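Local structure of enoyl CoA hydratase/isomerase (Crotonase) (Legionella pneumophila subsp. pneumophila, 3I47) at residues P101-V106 with C121-A126. The protein probably acts as an enoyl-CoA hydratase or isomerase of the crotonase family, handling coenzyme A thioester substrates. Sequence-based numbering, arbitrary orientation.
Sequences PTIAMV and CDIAIA
Thr102 and Asp122 tie together the start of two neighbouring parallel strands, 102-106 and 123-127, in the central sheet of the crotonase fold, Asp122 lying immediately ahead of the second; the chain passes from one to the other through helix 113-120. The Asp122 side chain can be traced outward from CB, which sits 3.4 Å from Thr102 O; CG then passes Thr102 OG1. Its OD2 accepts the N-H of Thr102 at 3.0 Å, met from above the carboxylate plane, 41° out of it. OD2 also pairs with Lys212 in a salt bridge, which would balance its charge. OD1 accepts a weak bond (3.3 Å) from a water that also bonds to Thr102 OG1. The return bond runs from Asp122 N to Thr102 OG1 (2.9 Å), a hydroxyl placed between its own backbone N and carbonyl carbon (chi1 54°). Each residue thus offers its amide to the other's side chain.

From there on the pairing is regular. Ile123 N donates to Thr102 O, Ala104 N to Ile123 O, Ile125 N to Ala104 O and Val106 N to Ile125 O, the axes only 18° from parallel. On one face Ile103 and Ile123 run side by side, while Ile125 CD1 reaches back to Ile103 CG2 (3.8 Å); Met105 and Ile125 meet helix 189-201 there. The other face carries Ala104 and Ala124, their CB atoms 4.2 Å apart, and Cys121 SG, which rests 3.8 Å from Ala104 CB.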
loop_
_atom_site.group_PDB
_atom_site.type_symbol
_atom_site.label_atom_id
_atom_site.label_comp_id
_atom_site.label_asym_id
_atom_site.label_seq_id
_atom_site.Cartn_x
_atom_site.Cartn_y
_atom_site.Cartn_z
ATOM N N PRO A 101 2.206 5.633 7.277
ATOM C CA PRO A 101 1.210 5.539 6.193
ATOM C C PRO A 101 1.830 5.043 4.898
ATOM O O PRO A 101 2.933 5.464 4.528
ATOM C CB PRO A 101 0.744 6.979 5.997
ATOM C CG PRO A 101 1.057 7.663 7.301
ATOM C CD PRO A 101 2.252 6.978 7.889
ATOM N N THR A 102 1.119 4.146 4.223
ATOM C CA THR A 102 1.559 3.610 2.929
ATOM C C THR A 102 0.521 3.894 1.849
ATOM O O THR A 102 -0.689 3.766 2.080
ATOM C CB THR A 102 1.798 2.102 3.006
ATOM O OG1 THR A 102 0.629 1.460 3.515
ATOM C CG2 THR A 102 2.986 1.786 3.909
ATOM N N ILE A 103 1.001 4.271 0.668
ATOM C CA ILE A 103 0.130 4.674 -0.442
ATOM C C ILE A 103 0.599 3.963 -1.695
ATOM O O ILE A 103 1.798 4.004 -2.009
ATOM C CB ILE A 103 0.201 6.196 -0.699
ATOM C CG1 ILE A 103 -0.351 6.957 0.507
ATOM C CG2 ILE A 103 -0.569 6.577 -1.974
ATOM C CD1 ILE A 103 -0.026 8.438 0.479
ATOM N N ALA A 104 -0.331 3.322 -2.397
ATOM C CA ALA A 104 -0.049 2.769 -3.744
ATOM C C ALA A 104 -0.627 3.681 -4.816
ATOM O O ALA A 104 -1.779 4.106 -4.702
ATOM C CB ALA A 104 -0.644 1.370 -3.885
ATOM N N MET A 105 0.163 3.979 -5.849
ATOM C CA MET A 105 -0.251 4.884 -6.921
ATOM C C MET A 105 -0.287 4.032 -8.186
ATOM O O MET A 105 0.763 3.543 -8.631
ATOM C CB MET A 105 0.760 6.043 -7.060
ATOM C CG MET A 105 0.508 6.987 -8.230
ATOM S SD MET A 105 1.781 8.292 -8.464
ATOM C CE MET A 105 2.234 7.979 -10.157
ATOM N N VAL A 106 -1.486 3.828 -8.730
ATOM C CA VAL A 106 -1.679 2.824 -9.784
ATOM C C VAL A 106 -2.153 3.430 -11.106
ATOM O O VAL A 106 -3.251 4.012 -11.174
ATOM C CB VAL A 106 -2.717 1.769 -9.339
ATOM C CG1 VAL A 106 -2.912 0.710 -10.424
ATOM C CG2 VAL A 106 -2.305 1.122 -8.011
ATOM N N CYS A 121 -1.369 -1.786 0.937
ATOM C CA CYS A 121 -1.139 -0.396 1.346
ATOM C C CYS A 121 -2.373 0.152 2.065
ATOM O O CYS A 121 -3.486 -0.330 1.858
ATOM C CB CYS A 121 -0.822 0.478 0.137
ATOM S SG CYS A 121 0.832 0.166 -0.543
ATOM N N ASP A 122 -2.172 1.172 2.891
ATOM C CA ASP A 122 -3.314 1.798 3.580
ATOM C C ASP A 122 -4.266 2.448 2.580
ATOM O O ASP A 122 -5.490 2.406 2.751
ATOM C CB ASP A 122 -2.874 2.901 4.542
ATOM C CG ASP A 122 -2.013 2.406 5.673
ATOM O OD1 ASP A 122 -2.289 1.326 6.247
ATOM O OD2 ASP A 122 -1.065 3.143 6.001
ATOM N N ILE A 123 -3.684 3.079 1.567
ATOM C CA ILE A 123 -4.417 3.928 0.638
ATOM C C ILE A 123 -3.952 3.590 -0.768
ATOM O O ILE A 123 -2.757 3.405 -0.987
ATOM C CB ILE A 123 -4.135 5.426 0.888
ATOM C CG1 ILE A 123 -4.577 5.845 2.299
ATOM C CG2 ILE A 123 -4.805 6.299 -0.183
ATOM C CD1 ILE A 123 -3.882 7.141 2.781
ATOM N N ALA A 124 -4.886 3.501 -1.710
ATOM C CA ALA A 124 -4.523 3.345 -3.111
ATOM C C ALA A 124 -5.213 4.423 -3.936
ATOM O O ALA A 124 -6.392 4.742 -3.716
ATOM C CB ALA A 124 -4.849 1.918 -3.634
ATOM N N ILE A 125 -4.446 5.009 -4.852
ATOM C CA ILE A 125 -4.893 6.079 -5.720
ATOM C C ILE A 125 -4.724 5.559 -7.139
ATOM O O ILE A 125 -3.628 5.108 -7.502
ATOM C CB ILE A 125 -4.004 7.332 -5.537
ATOM C CG1 ILE A 125 -4.066 7.854 -4.086
ATOM C CG2 ILE A 125 -4.421 8.436 -6.536
ATOM C CD1 ILE A 125 -2.996 8.920 -3.747
ATOM N N ALA A 126 -5.795 5.596 -7.931
ATOM C CA ALA A 126 -5.748 5.093 -9.302
ATOM C C ALA A 126 -6.027 6.200 -10.302
ATOM O O ALA A 126 -6.828 7.110 -10.027
ATOM C CB ALA A 126 -6.749 3.969 -9.478
HETATM O O HOH W 1 0.632 -0.203 5.797
#